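Local coordinates for aromatic-amino-acid:2-oxoglutarate transaminase (Candida albicans, PDB 6HND) that catalyses amino-group transfer from aromatic amino acids to 2-oxoglutarate with pyridoxal 5'-phosphate as cofactor, and probably also acts on 2-aminoadipate, at the interface of chains A and B. Sequence-based numbering; all coordinates share one arbitrary frame. Chains: chain A/B, Aromatic-amino-acid:2-oxoglutarate transaminase.

The interface of chains A and B. Residues chain A 65, 409, 494-497; chain B 47, 49-50.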
loop_
_atom_site.group_PDB
_atom_site.type_symbol
_atom_site.label_atom_id
_atom_site.label_comp_id
_atom_site.label_asym_id
_atom_site.label_seq_id
_atom_site.Cartn_x
_atom_site.Cartn_y
_atom_site.Cartn_z
ATOM N N PHE A 65 15.710 -20.925 -11.484
ATOM C CA PHE A 65 15.843 -21.354 -12.906
ATOM C C PHE A 65 15.463 -22.829 -13.096
ATOM O O PHE A 65 15.420 -23.242 -14.255
ATOM C CB PHE A 65 17.218 -20.955 -13.438
ATOM C CG PHE A 65 17.318 -19.454 -13.543
ATOM C CD1 PHE A 65 16.789 -18.787 -14.636
ATOM C CD2 PHE A 65 17.822 -18.704 -12.491
ATOM C CE1 PHE A 65 16.822 -17.404 -14.710
ATOM C CE2 PHE A 65 17.876 -17.319 -12.568
ATOM C CZ PHE A 65 17.372 -16.669 -13.675
ATOM N N ARG A 409 26.897 -14.838 -12.195
ATOM C CA ARG A 409 26.475 -13.780 -13.144
ATOM C C ARG A 409 27.442 -12.589 -13.073
ATOM O O ARG A 409 27.784 -12.049 -14.135
ATOM C CB ARG A 409 25.054 -13.316 -12.832
ATOM C CG ARG A 409 23.969 -14.286 -13.275
ATOM C CD ARG A 409 22.590 -13.849 -12.792
ATOM N NE ARG A 409 21.594 -14.744 -13.354
ATOM C CZ ARG A 409 20.678 -14.399 -14.236
ATOM N NH1 ARG A 409 20.582 -13.144 -14.630
ATOM N NH2 ARG A 409 19.840 -15.314 -14.714
ATOM N N ALA A 494 20.964 -8.958 -12.999
ATOM C CA ALA A 494 19.818 -9.686 -12.391
ATOM C C ALA A 494 18.728 -10.067 -13.410
ATOM O O ALA A 494 18.100 -11.119 -13.202
ATOM C CB ALA A 494 19.230 -8.868 -11.277
ATOM N N LEU A 495 18.497 -9.268 -14.463
ATOM C CA LEU A 495 17.382 -9.486 -15.425
ATOM C C LEU A 495 17.676 -10.599 -16.442
ATOM O O LEU A 495 16.701 -11.229 -16.871
ATOM C CB LEU A 495 17.064 -8.185 -16.172
ATOM C CG LEU A 495 15.662 -7.621 -15.933
ATOM C CD1 LEU A 495 15.395 -6.435 -16.841
ATOM C CD2 LEU A 495 14.563 -8.685 -16.107
ATOM N N ALA A 496 18.934 -10.824 -16.844
ATOM C CA ALA A 496 19.301 -11.732 -17.961
ATOM C C ALA A 496 18.704 -13.121 -17.725
ATOM O O ALA A 496 18.737 -13.607 -16.565
ATOM C CB ALA A 496 20.803 -11.828 -18.121
ATOM N N ASN A 497 18.200 -13.729 -18.795
ATOM C CA ASN A 497 17.608 -15.095 -18.817
ATOM C C ASN A 497 18.691 -16.159 -18.616
ATOM O O ASN A 497 18.393 -17.181 -18.012
ATOM C CB ASN A 497 16.897 -15.371 -20.143
ATOM C CG ASN A 497 15.673 -14.506 -20.324
ATOM O OD1 ASN A 497 14.714 -14.596 -19.558
ATOM N ND2 ASN A 497 15.703 -13.657 -21.327
ATOM N N ASN B 47 15.184 -11.506 -12.904
ATOM C CA ASN B 47 14.534 -12.449 -13.849
ATOM C C ASN B 47 13.538 -13.339 -13.096
ATOM O O ASN B 47 13.873 -13.752 -11.997
ATOM C CB ASN B 47 15.570 -13.320 -14.549
ATOM C CG ASN B 47 14.953 -14.077 -15.697
ATOM O OD1 ASN B 47 14.396 -15.167 -15.495
ATOM N ND2 ASN B 47 15.023 -13.491 -16.885
ATOM N N GLY B 49 13.013 -16.353 -13.202
ATOM C CA GLY B 49 13.629 -17.643 -12.808
ATOM C C GLY B 49 14.009 -17.690 -11.322
ATOM O O GLY B 49 14.088 -18.804 -10.749
ATOM N N PHE B 50 14.263 -16.529 -10.721
ATOM C CA PHE B 50 14.599 -16.378 -9.294
ATOM C C PHE B 50 13.381 -16.564 -8.381
ATOM O O PHE B 50 13.585 -16.742 -7.183
ATOM C CB PHE B 50 15.188 -14.988 -9.064
ATOM C CG PHE B 50 16.592 -14.814 -9.587
ATOM C CD1 PHE B 50 17.641 -15.538 -9.041
ATOM C CD2 PHE B 50 16.858 -13.949 -10.630
ATOM C CE1 PHE B 50 18.938 -15.385 -9.513
ATOM C CE2 PHE B 50 18.152 -13.799 -11.105
ATOM C CZ PHE B 50 19.192 -14.513 -10.547
#
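B:Asn47 plugs its carboxamide into the A:Ala494–A:Asn497 loop of the partner subunit, and hydrogen bonds and ring packing together make up this part of the two-fold dimer interface. With CG anti to the backbone N (chi1 -169°), its amide nitrogen ND2 is gripped by two acceptors, the backbone O of A:Leu495 at 2.8 Å and the side-chain OD1 of A:Asn497 at 2.9 Å. Both acceptors lie close to the plane of the B:Asn47 amide, whereas ND2 stands above the carbonyl plane of A:Asn497, and the two amides are turned almost perpendicular. The backbone N of B:Asn47 adds a nearly straight bond to A:Ala494 O. Within chain B, B:Gly49 N donates to B:Asn47 OD1, so bonds at both ends of the amide should hold its rotation, with ND2 toward chain A. A second backbone bond, 2.8 Å from A:Phe65 N to B:Gly49 O, links the chains where the phenylalanine rings meet.

Aromatic contacts flank these bonds. The A:Phe65 ring points its CE2 edge at the centre of one B:Phe50 face, an edge-to-face pair with planes 80° apart. One face of A:Phe65 in turn receives CA of B:Gly49, 3.8 Å from the ring centroid, so that the phenyl group is wedged against the short 3-10 helix 48-50.

A:Arg409, from helix 392-418, meets B:Phe50 tip to tip, with the ring's CZ over a guanidinium face near its rim. Besides this contact, its NH1 and NH2 both bond to the backbone O of A:Ala496, which may steady the segment that receives B:Asn47; each bond is 2.7 Å, approaching from the same face of that carbonyl and with the oxygen in the guanidinium plane.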